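Local coordinates for CDP-4-keto-6-deoxy-D-glucose-3-dehydrase (Yersinia pseudotuberculosis, PDB 3BB8), which probably catalyses, with pyridoxal 5'-phosphate as cofactor, the C-3 dehydration of CDP-4-keto-6-deoxy-D-glucose, a step of lipopolysaccharide sugar biosynthesis, at residues P26-G30 / D420-Y424; A106-G110 / N130-P134; F136-I141 / L398-I404; G169-D173 / P334-E338. The protein carries 1 engineered substitution. The contacts are given in a common frame with arbitrary orientation. Residues are numbered along the deposited sequence.

Contact 1. Residues P26-G30 / D420-Y424; sequences PFEAG and DHLDY
Residues 26-30 run as an extended loop, with phi/psi near -60/140 at Phe-27 and Ala-29 and a positive phi (87°) at Gly-30, past one turn of helix 419-432, in which Tyr-424 N bonds to Asp-420 O at 3.2 Å. The CA atoms of Phe-27 and Asp-420 lie 6.8 Å apart, as do those of Ala-29 and Tyr-424. Phe-27 (chi1 t) supplies most of the loop's contact, its CB directed toward the helix. His-421 CA sits over the face of the Phe-27 ring, 4.1 Å from the ring centroid in a CH-pi contact, and Phe-27 CE2 comes to 3.0 Å from Asp-420 O. The His-421 ring (chi1 m) meets the Phe-27 ring obliquely, centroids 4.5 Å apart and planes at 59°. Tyr-424 (chi1 t) receives the Phe-27 edge on its face in an offset edge-to-face pair, centroids 5.8 Å apart, while Phe-27 CZ touches Tyr-424 CB at 3.4 Å. Ala-29 CB adds an apolar contact to Tyr-424 CD1 at 3.8 Å. The Tyr-424 hydroxyl is hydrogen-bonded to Ala-369 O. No hydrogen bond crosses between the segments, so this surface aromatic cluster joins the N-terminal loop to the C-terminal helix by ring packing and van der Waals contact.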
loop_
_atom_site.group_PDB
_atom_site.type_symbol
_atom_site.label_atom_id
_atom_site.label_comp_id
_atom_site.label_asym_id
_atom_site.label_seq_id
_atom_site.Cartn_x
_atom_site.Cartn_y
_atom_site.Cartn_z
ATOM N N PRO A 26 18.837 15.408 -27.208
ATOM C CA PRO A 26 20.233 15.855 -27.222
ATOM C C PRO A 26 20.444 16.890 -26.125
ATOM O O PRO A 26 19.640 17.813 -25.977
ATOM C CB PRO A 26 20.383 16.463 -28.614
ATOM C CG PRO A 26 19.420 15.664 -29.435
ATOM C CD PRO A 26 18.217 15.590 -28.531
ATOM N N PHE A 27 21.521 16.735 -25.362
ATOM C CA PHE A 27 21.845 17.672 -24.292
ATOM C C PHE A 27 22.011 19.089 -24.833
ATOM O O PHE A 27 22.556 19.290 -25.918
ATOM C CB PHE A 27 23.115 17.235 -23.561
ATOM C CG PHE A 27 23.498 18.134 -22.421
ATOM C CD1 PHE A 27 22.640 18.318 -21.349
ATOM C CD2 PHE A 27 24.715 18.794 -22.420
ATOM C CE1 PHE A 27 22.990 19.145 -20.298
ATOM C CE2 PHE A 27 25.070 19.621 -21.371
ATOM C CZ PHE A 27 24.206 19.798 -20.309
ATOM N N GLU A 28 21.539 20.068 -24.068
ATOM C CA GLU A 28 21.721 21.471 -24.421
ATOM C C GLU A 28 21.938 22.328 -23.178
ATOM O O GLU A 28 21.029 22.500 -22.365
ATOM C CB GLU A 28 20.516 21.986 -25.212
ATOM C CG GLU A 28 20.806 23.221 -26.049
ATOM C CD GLU A 28 19.602 23.676 -26.851
ATOM O OE1 GLU A 28 19.577 24.852 -27.271
ATOM O OE2 GLU A 28 18.682 22.859 -27.061
ATOM N N ALA A 29 23.145 22.862 -23.038
ATOM C CA ALA A 29 23.539 23.562 -21.816
ATOM C C ALA A 29 22.622 24.769 -21.645
ATOM O O ALA A 29 22.309 25.465 -22.609
ATOM C CB ALA A 29 24.981 24.027 -21.946
ATOM N N GLY A 30 22.197 25.014 -20.410
ATOM C CA GLY A 30 21.337 26.152 -20.140
ATOM C C GLY A 30 19.852 25.900 -20.309
ATOM O O GLY A 30 19.034 26.537 -19.641
ATOM N N ASP A 420 27.996 14.656 -21.161
ATOM C CA ASP A 420 27.777 16.060 -21.464
ATOM C C ASP A 420 26.972 16.702 -20.347
ATOM O O ASP A 420 27.122 17.896 -20.067
ATOM C CB ASP A 420 27.060 16.220 -22.801
ATOM C CG ASP A 420 28.002 16.057 -23.979
ATOM O OD1 ASP A 420 28.540 14.946 -24.171
ATOM O OD2 ASP A 420 28.215 17.048 -24.706
ATOM N N HIS A 421 26.117 15.899 -19.716
ATOM C CA HIS A 421 25.299 16.352 -18.600
ATOM C C HIS A 421 26.240 16.645 -17.438
ATOM O O HIS A 421 26.241 17.743 -16.880
ATOM C CB HIS A 421 24.316 15.250 -18.173
ATOM C CG HIS A 421 23.115 15.121 -19.056
ATOM N ND1 HIS A 421 22.108 16.062 -19.086
ATOM C CD2 HIS A 421 22.757 14.161 -19.941
ATOM C CE1 HIS A 421 21.180 15.688 -19.949
ATOM N NE2 HIS A 421 21.551 14.538 -20.484
ATOM N N LEU A 422 27.046 15.650 -17.089
ATOM C CA LEU A 422 27.978 15.765 -15.984
ATOM C C LEU A 422 29.029 16.850 -16.173
ATOM O O LEU A 422 29.309 17.615 -15.243
ATOM C CB LEU A 422 28.655 14.420 -15.732
ATOM C CG LEU A 422 27.708 13.263 -15.387
ATOM C CD1 LEU A 422 28.524 12.019 -15.063
ATOM C CD2 LEU A 422 26.830 13.641 -14.202
ATOM N N ASP A 423 29.622 16.912 -17.362
ATOM C CA ASP A 423 30.633 17.923 -17.641
ATOM C C ASP A 423 30.026 19.301 -17.404
ATOM O O ASP A 423 30.680 20.188 -16.851
ATOM C CB ASP A 423 31.128 17.800 -19.089
ATOM C CG ASP A 423 32.136 16.679 -19.267
ATOM O OD1 ASP A 423 32.268 16.169 -20.399
ATOM O OD2 ASP A 423 32.809 16.313 -18.275
ATOM N N TYR A 424 28.771 19.469 -17.812
ATOM C CA TYR A 424 28.090 20.740 -17.632
ATOM C C TYR A 424 27.958 21.063 -16.148
ATOM O O TYR A 424 28.165 22.205 -15.734
ATOM C CB TYR A 424 26.699 20.707 -18.263
ATOM C CG TYR A 424 25.871 21.921 -17.914
ATOM C CD1 TYR A 424 26.143 23.165 -18.484
ATOM C CD2 TYR A 424 24.850 21.842 -16.968
ATOM C CE1 TYR A 424 25.419 24.300 -18.120
ATOM C CE2 TYR A 424 24.122 22.969 -16.596
ATOM C CZ TYR A 424 24.412 24.192 -17.176
ATOM O OH TYR A 424 23.696 25.304 -16.816
#

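Contact 2. Residues A106-G110 / N130-P134; sequences ALKPG and NGLIP
Residues 106-110 form an extended loop leading to strand 112-115, and residues 130-134 leave the end of helix 121-129 and enter strand 133-140. The touching parts, 107 to 110 and 130 to 133, run 56° apart, with closest CA atoms on Pro-109 and Gly-131 (4.4 Å). Leu-107, CB toward the partner and chi1 m, places CG 3.5 Å from CD2 of Leu-132 (chi1 m, chi2 p), an apolar contact between two buried side chains. Lys-108 turns its CB away, yet Lys-108 O approaches Leu-132 CD1 at 3.5 Å. Residues 130-134 are the helix-to-strand turn of a beta-alpha-beta crossover, whose parallel strands 112-115 and 133-140 are joined by helix 121-129; residues 106-110 lead into its first strand. Gly-131 (phi/psi 79/14) is the C-prime residue of the Schellman motif that ends the helix, with Leu-132 N paired to Thr-127 O and Gly-131 N to Ile-128 O. Pro-109 CA lies 3.3 Å from Gly-131 O in a CA-H...O contact; an ideal CB on Gly-131 would fall only 3.2 Å from Pro-109 CB. Gly-110, at phi/psi 100/-26, donates its N to the same Gly-131 O at 2.8 Å (155° at the hydrogen), and Gly-110 O approaches Ile-133 CD1 at 3.3 Å.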
loop_
_atom_site.group_PDB
_atom_site.type_symbol
_atom_site.label_atom_id
_atom_site.label_comp_id
_atom_site.label_asym_id
_atom_site.label_seq_id
_atom_site.Cartn_x
_atom_site.Cartn_y
_atom_site.Cartn_z
ATOM N N ALA A 106 10.311 -12.286 19.379
ATOM C CA ALA A 106 9.367 -11.512 18.583
ATOM C C ALA A 106 9.310 -10.097 19.153
ATOM O O ALA A 106 9.113 -9.924 20.351
ATOM C CB ALA A 106 7.994 -12.151 18.646
ATOM N N LEU A 107 9.478 -9.089 18.303
ATOM C CA LEU A 107 9.434 -7.701 18.758
ATOM C C LEU A 107 8.152 -7.383 19.512
ATOM O O LEU A 107 7.058 -7.675 19.043
ATOM C CB LEU A 107 9.571 -6.744 17.568
ATOM C CG LEU A 107 10.987 -6.429 17.087
ATOM C CD1 LEU A 107 11.785 -7.706 16.940
ATOM C CD2 LEU A 107 10.913 -5.679 15.766
ATOM N N LYS A 108 8.292 -6.782 20.686
ATOM C CA LYS A 108 7.142 -6.413 21.499
ATOM C C LYS A 108 7.171 -4.914 21.734
ATOM O O LYS A 108 8.238 -4.304 21.751
ATOM C CB LYS A 108 7.172 -7.138 22.853
ATOM C CG LYS A 108 6.649 -8.567 22.824
ATOM C CD LYS A 108 7.751 -9.601 23.048
ATOM C CE LYS A 108 8.334 -9.527 24.458
ATOM N NZ LYS A 108 9.333 -10.615 24.713
ATOM N N PRO A 109 5.999 -4.291 21.904
ATOM C CA PRO A 109 6.026 -2.849 22.138
ATOM C C PRO A 109 6.965 -2.587 23.318
ATOM O O PRO A 109 7.017 -3.386 24.251
ATOM C CB PRO A 109 4.573 -2.527 22.468
ATOM C CG PRO A 109 3.817 -3.534 21.648
ATOM C CD PRO A 109 4.617 -4.801 21.872
ATOM N N GLY A 110 7.714 -1.487 23.265
ATOM C CA GLY A 110 8.628 -1.171 24.349
ATOM C C GLY A 110 10.055 -1.562 24.026
ATOM O O GLY A 110 11.001 -0.988 24.571
ATOM N N ASN A 130 4.887 0.279 15.489
ATOM C CA ASN A 130 4.635 -1.001 16.134
ATOM C C ASN A 130 4.820 -0.859 17.636
ATOM O O ASN A 130 4.839 -1.839 18.369
ATOM C CB ASN A 130 5.562 -2.084 15.589
ATOM C CG ASN A 130 5.017 -2.725 14.333
ATOM O OD1 ASN A 130 5.383 -2.351 13.214
ATOM N ND2 ASN A 130 4.105 -3.682 14.512
ATOM N N GLY A 131 4.951 0.378 18.094
ATOM C CA GLY A 131 5.124 0.607 19.517
ATOM C C GLY A 131 6.531 0.360 20.040
ATOM O O GLY A 131 6.729 0.256 21.245
ATOM N N LEU A 132 7.513 0.243 19.153
ATOM C CA LEU A 132 8.876 0.051 19.616
ATOM C C LEU A 132 9.561 1.401 19.770
ATOM O O LEU A 132 9.030 2.440 19.370
ATOM C CB LEU A 132 9.677 -0.840 18.672
ATOM C CG LEU A 132 9.548 -2.336 18.950
ATOM C CD1 LEU A 132 8.158 -2.807 18.563
ATOM C CD2 LEU A 132 10.589 -3.103 18.152
ATOM N N ILE A 133 10.751 1.377 20.353
ATOM C CA ILE A 133 11.496 2.597 20.599
ATOM C C ILE A 133 12.771 2.660 19.778
ATOM O O ILE A 133 13.637 1.788 19.882
ATOM C CB ILE A 133 11.840 2.708 22.102
ATOM C CG1 ILE A 133 10.547 2.647 22.917
ATOM C CG2 ILE A 133 12.574 4.002 22.386
ATOM C CD1 ILE A 133 10.755 2.311 24.365
ATOM N N PRO A 134 12.890 3.686 18.925
ATOM C CA PRO A 134 14.076 3.858 18.083
ATOM C C PRO A 134 15.245 4.355 18.937
ATOM O O PRO A 134 15.067 5.203 19.814
ATOM C CB PRO A 134 13.637 4.913 17.067
ATOM C CG PRO A 134 12.142 4.801 17.063
ATOM C CD PRO A 134 11.830 4.618 18.518
#

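Contact 3. Residues F136-I141 / L398-I404; sequences FVDVDI and LTNTDRI
This polar and apolar contact sets the end of strand 133-140 against the N-terminus of helix 399-407: the Asp-138 side chain accepts the backbone NH groups of Asn-400 and Thr-401, in the helix's first turn. Segment 136-141 is extended; CA atoms come nearest at Asp-138 to Leu-398 (4.7 Å) and Val-139 to Asn-400 (6.0 Å). Leu-398 occupies the N-cap position, with Asp-402 N bonding back to Leu-398 O at 2.9 Å. Asp-138 (chi1 t) accepts from Asn-400 N through OD2 at 3.0 Å, and its OD1 takes both Thr-401 N at 2.9 Å and Thr-401 OG1 (chi1 m) at 2.7 Å. A carboxylate from a distant part of the chain thus binds first-turn NH groups, its charge set against the positive end of the helix dipole. The strand belongs to the central mixed sheet of this aspartate aminotransferase fold, where it also pairs in parallel with strand 393-394 shortly before the helix. Around the carboxylate, apolar contacts join Phe-136 CB to Leu-398 CD2 (4.4 Å), Val-139 CG2 to Ile-404 CD1 (3.5 Å) and Ile-141 CD1 (chi1 m) to Ile-404 CG1 (4.3 Å). Ile-141 CD1 also lies 3.5 Å from Arg-403 NH1, whose guanidinium forms salt bridges with Glu-332 and Glu-353.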
loop_
_atom_site.group_PDB
_atom_site.type_symbol
_atom_site.label_atom_id
_atom_site.label_comp_id
_atom_site.label_asym_id
_atom_site.label_seq_id
_atom_site.Cartn_x
_atom_site.Cartn_y
_atom_site.Cartn_z
ATOM N N PHE A 136 19.018 5.907 18.316
ATOM C CA PHE A 136 19.948 6.425 17.309
ATOM C C PHE A 136 21.418 6.582 17.712
ATOM O O PHE A 136 21.736 6.846 18.872
ATOM C CB PHE A 136 19.487 7.800 16.804
ATOM C CG PHE A 136 18.040 7.864 16.396
ATOM C CD1 PHE A 136 17.054 8.169 17.331
ATOM C CD2 PHE A 136 17.668 7.665 15.063
ATOM C CE1 PHE A 136 15.714 8.281 16.951
ATOM C CE2 PHE A 136 16.338 7.773 14.670
ATOM C CZ PHE A 136 15.355 8.083 15.616
ATOM N N VAL A 137 22.300 6.425 16.724
ATOM C CA VAL A 137 23.741 6.633 16.881
ATOM C C VAL A 137 24.169 7.422 15.642
ATOM O O VAL A 137 23.575 7.281 14.572
ATOM C CB VAL A 137 24.553 5.319 16.958
ATOM C CG1 VAL A 137 24.212 4.582 18.231
ATOM C CG2 VAL A 137 24.299 4.463 15.731
ATOM N N ASP A 138 25.197 8.249 15.784
ATOM C CA ASP A 138 25.664 9.089 14.688
ATOM C C ASP A 138 26.196 8.351 13.461
ATOM O O ASP A 138 26.545 7.173 13.523
ATOM C CB ASP A 138 26.726 10.060 15.217
ATOM C CG ASP A 138 26.889 11.288 14.339
ATOM O OD1 ASP A 138 25.868 11.836 13.872
ATOM O OD2 ASP A 138 28.041 11.715 14.132
ATOM N N VAL A 139 26.236 9.059 12.338
ATOM C CA VAL A 139 26.744 8.498 11.091
ATOM C C VAL A 139 28.136 9.068 10.813
ATOM O O VAL A 139 28.671 9.855 11.602
ATOM C CB VAL A 139 25.836 8.854 9.898
ATOM C CG1 VAL A 139 24.454 8.246 10.091
ATOM C CG2 VAL A 139 25.744 10.362 9.756
ATOM N N ASP A 140 28.718 8.665 9.689
ATOM C CA ASP A 140 30.044 9.133 9.301
ATOM C C ASP A 140 30.008 9.835 7.949
ATOM O O ASP A 140 29.283 9.423 7.043
ATOM C CB ASP A 140 31.033 7.967 9.263
ATOM C CG ASP A 140 32.320 8.318 8.543
ATOM O OD1 ASP A 140 32.361 8.194 7.301
ATOM O OD2 ASP A 140 33.291 8.719 9.219
ATOM N N ILE A 141 30.796 10.898 7.818
ATOM C CA ILE A 141 31.129 11.448 6.509
ATOM C C ILE A 141 32.532 11.034 6.079
ATOM O O ILE A 141 33.438 10.920 6.905
ATOM C CB ILE A 141 31.034 12.985 6.503
ATOM C CG1 ILE A 141 29.675 13.438 7.041
ATOM C CG2 ILE A 141 31.263 13.527 5.101
ATOM C CD1 ILE A 141 29.655 14.872 7.520
ATOM N N LEU A 398 24.898 13.462 17.869
ATOM C CA LEU A 398 24.535 13.348 16.462
ATOM C C LEU A 398 25.210 14.477 15.672
ATOM O O LEU A 398 24.603 15.086 14.785
ATOM C CB LEU A 398 23.007 13.414 16.301
ATOM C CG LEU A 398 22.198 12.312 17.006
ATOM C CD1 LEU A 398 20.716 12.552 16.801
ATOM C CD2 LEU A 398 22.592 10.945 16.465
ATOM N N THR A 399 26.473 14.739 16.006
ATOM C CA THR A 399 27.272 15.790 15.368
ATOM C C THR A 399 27.300 15.706 13.842
ATOM O O THR A 399 26.969 16.673 13.156
ATOM C CB THR A 399 28.727 15.762 15.898
ATOM O OG1 THR A 399 28.721 16.032 17.307
ATOM C CG2 THR A 399 29.592 16.801 15.186
ATOM N N ASN A 400 27.691 14.553 13.309
ATOM C CA ASN A 400 27.749 14.386 11.861
ATOM C C ASN A 400 26.374 14.462 11.217
ATOM O O ASN A 400 26.236 14.973 10.099
ATOM C CB ASN A 400 28.434 13.067 11.511
ATOM C CG ASN A 400 29.938 13.126 11.723
ATOM O OD1 ASN A 400 30.643 12.123 11.604
ATOM N ND2 ASN A 400 30.435 14.314 12.031
ATOM N N THR A 401 25.362 13.968 11.930
ATOM C CA THR A 401 23.989 13.986 11.438
ATOM C C THR A 401 23.547 15.427 11.275
ATOM O O THR A 401 22.964 15.793 10.259
ATOM C CB THR A 401 23.015 13.296 12.426
ATOM O OG1 THR A 401 23.420 11.937 12.626
ATOM C CG2 THR A 401 21.599 13.325 11.886
ATOM N N ASP A 402 23.817 16.241 12.291
ATOM C CA ASP A 402 23.459 17.656 12.239
ATOM C C ASP A 402 24.213 18.330 11.102
ATOM O O ASP A 402 23.670 19.184 10.394
ATOM C CB ASP A 402 23.805 18.354 13.560
ATOM C CG ASP A 402 22.732 18.175 14.608
ATOM O OD1 ASP A 402 21.543 18.322 14.258
ATOM O OD2 ASP A 402 23.074 17.901 15.777
ATOM N N ARG A 403 25.469 17.943 10.924
ATOM C CA ARG A 403 26.266 18.539 9.864
ATOM C C ARG A 403 25.627 18.204 8.519
ATOM O O ARG A 403 25.596 19.036 7.608
ATOM C CB ARG A 403 27.704 18.011 9.909
ATOM C CG ARG A 403 28.688 18.926 9.207
ATOM C CD ARG A 403 30.044 18.285 9.039
ATOM N NE ARG A 403 30.918 19.118 8.220
ATOM C CZ ARG A 403 31.927 18.651 7.493
ATOM N NH1 ARG A 403 32.194 17.348 7.478
ATOM N NH2 ARG A 403 32.668 19.488 6.779
ATOM N N ILE A 404 25.099 16.987 8.404
ATOM C CA ILE A 404 24.471 16.563 7.161
ATOM C C ILE A 404 23.200 17.352 6.939
ATOM O O ILE A 404 22.911 17.791 5.828
ATOM C CB ILE A 404 24.141 15.045 7.182
ATOM C CG1 ILE A 404 25.446 14.236 7.192
ATOM C CG2 ILE A 404 23.299 14.675 5.973
ATOM C CD1 ILE A 404 25.245 12.738 7.230
#

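Contact 4. Residues G169-D173 / P334-E338; sequences GNLFD and PEATE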
loop_
_atom_site.group_PDB
_atom_site.type_symbol
_atom_site.label_atom_id
_atom_site.label_comp_id
_atom_site.label_asym_id
_atom_site.label_seq_id
_atom_site.Cartn_x
_atom_site.Cartn_y
_atom_site.Cartn_z
ATOM N N GLY A 169 23.047 4.128 -1.653
ATOM C CA GLY A 169 23.746 3.107 -2.412
ATOM C C GLY A 169 25.023 2.680 -1.715
ATOM O O GLY A 169 25.477 1.543 -1.872
ATOM N N ASN A 170 25.607 3.589 -0.940
ATOM C CA ASN A 170 26.830 3.261 -0.227
ATOM C C ASN A 170 26.443 2.307 0.898
ATOM O O ASN A 170 25.372 2.426 1.486
ATOM C CB ASN A 170 27.495 4.536 0.308
ATOM C CG ASN A 170 28.932 4.301 0.755
ATOM O OD1 ASN A 170 29.631 3.438 0.212
ATOM N ND2 ASN A 170 29.383 5.076 1.737
ATOM N N LEU A 171 27.327 1.359 1.190
ATOM C CA LEU A 171 27.053 0.340 2.197
ATOM C C LEU A 171 27.594 0.754 3.561
ATOM O O LEU A 171 28.717 1.248 3.671
ATOM C CB LEU A 171 27.655 -1.003 1.780
ATOM C CG LEU A 171 27.191 -1.564 0.433
ATOM C CD1 LEU A 171 28.087 -1.069 -0.693
ATOM C CD2 LEU A 171 27.157 -3.084 0.467
ATOM N N PHE A 172 26.789 0.551 4.599
ATOM C CA PHE A 172 27.263 0.672 5.972
ATOM C C PHE A 172 28.174 -0.493 6.345
ATOM O O PHE A 172 28.282 -1.471 5.605
ATOM C CB PHE A 172 26.082 0.748 6.942
ATOM C CG PHE A 172 25.243 -0.499 6.974
ATOM C CD1 PHE A 172 25.676 -1.624 7.654
ATOM C CD2 PHE A 172 24.021 -0.544 6.324
ATOM C CE1 PHE A 172 24.906 -2.772 7.686
ATOM C CE2 PHE A 172 23.247 -1.689 6.351
ATOM C CZ PHE A 172 23.691 -2.804 7.033
ATOM N N ASP A 173 28.827 -0.381 7.497
ATOM C CA ASP A 173 29.879 -1.317 7.876
ATOM C C ASP A 173 29.295 -2.664 8.291
ATOM O O ASP A 173 29.175 -2.959 9.480
ATOM C CB ASP A 173 30.727 -0.740 9.010
ATOM C CG ASP A 173 31.906 -1.625 9.365
ATOM O OD1 ASP A 173 31.903 -2.809 8.967
ATOM O OD2 ASP A 173 32.836 -1.136 10.042
ATOM N N PRO A 334 32.257 12.372 -1.952
ATOM C CA PRO A 334 31.822 11.067 -1.440
ATOM C C PRO A 334 32.854 9.944 -1.493
ATOM O O PRO A 334 33.708 9.898 -2.379
ATOM C CB PRO A 334 30.583 10.767 -2.278
ATOM C CG PRO A 334 30.886 11.433 -3.574
ATOM C CD PRO A 334 31.473 12.753 -3.140
ATOM N N GLU A 335 32.761 9.033 -0.530
ATOM C CA GLU A 335 33.681 7.909 -0.461
ATOM C C GLU A 335 32.976 6.591 -0.138
ATOM O O GLU A 335 32.309 6.457 0.895
ATOM C CB GLU A 335 34.768 8.190 0.581
ATOM C CG GLU A 335 35.881 9.095 0.083
ATOM C CD GLU A 335 36.748 9.632 1.210
ATOM O OE1 GLU A 335 36.914 8.930 2.233
ATOM O OE2 GLU A 335 37.275 10.757 1.066
ATOM N N ALA A 336 33.126 5.621 -1.035
ATOM C CA ALA A 336 32.526 4.312 -0.844
ATOM C C ALA A 336 33.058 3.720 0.449
ATOM O O ALA A 336 34.203 3.962 0.823
ATOM C CB ALA A 336 32.874 3.404 -2.010
ATOM N N THR A 337 32.222 2.954 1.138
ATOM C CA THR A 337 32.624 2.321 2.387
ATOM C C THR A 337 33.678 1.256 2.094
ATOM O O THR A 337 33.619 0.575 1.067
ATOM C CB THR A 337 31.402 1.689 3.098
ATOM O OG1 THR A 337 30.538 2.733 3.560
ATOM C CG2 THR A 337 31.834 0.848 4.291
ATOM N N GLU A 338 34.640 1.117 2.999
ATOM C CA GLU A 338 35.718 0.152 2.816
ATOM C C GLU A 338 35.223 -1.248 2.495
ATOM O O GLU A 338 34.330 -1.783 3.159
ATOM C CB GLU A 338 36.606 0.084 4.057
ATOM C CG GLU A 338 37.976 -0.526 3.768
ATOM C CD GLU A 338 38.660 -1.055 5.009
ATOM O OE1 GLU A 338 38.757 -0.308 6.009
ATOM O OE2 GLU A 338 39.105 -2.223 4.981
#
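Thr-337 carries the largest share of this contact, lying against Asn-170 and Leu-171 with its CB directed toward them. Thr-337 N donates to Asn-170 OD1 at 2.8 Å, with an angle of 152° at the hydrogen, and Thr-337 OG1 donates to Leu-171 O at a very short 2.4 Å. The carbonyl is crowded in the model, so the placement of Leu-171 O, and with it this distance, is less sure. With chi1 m, the Thr-337 hydroxyl faces the 169-173 loop, and Thr-337 CG2 comes within 4.4 Å of Phe-172 C.

Asn-170 is buried, and chi1 t carries its amide across to the other loop: Asn-170 OD1 also lies 3.2 Å from Ala-336 CA, while ND2 is hydrogen-bonded to Thr-143 O. One side chain therefore links two separate loops. Both segments are irregular. Residues 169-173 connect strand 159-165 of the central sheet to helix 174-184, with Asp-173 at the helix N-cap and its OD1 bonded to Glu-176 N; residues 334-338 join strand 331-332 to strand 340-341. The contact thus fastens a strand-to-helix connection of the cofactor-binding part of the fold to a connection between two smaller antiparallel sheets.

Leu-171 contributes less surface; its carbonyl O is the atom that comes closest to Thr-337, and its side chain packs on His-166, Tyr-200 and Ser-340. Neighbouring Phe-172 points its CB away from Thr-337 and stacks on His-166, its side chain about 10 Å from the bound pyridoxal phosphate.

Overall arrangement
Contact 1 joins residues near the two ends of the chain, and the other three are nested within the loop it closes. Contacts 2 and 3 follow in series and share strand 133-140, one at its start and the other at its end, with centres 24 Å apart; contact 4 is nested inside the loop closed by contact 3, and their centres are 15 Å apart. Contacts 1 and 2 lie on opposite sides of the chain's centre, 49 Å between centres. Contact 2 thus joins two connections of the central sheet, contact 3 sets helix 399-407 on one of its strands, contact 4 joins the loop after strand 159-165 to residues 334-338, and contact 1 brings an N-terminal loop onto C-terminal helix 419-432.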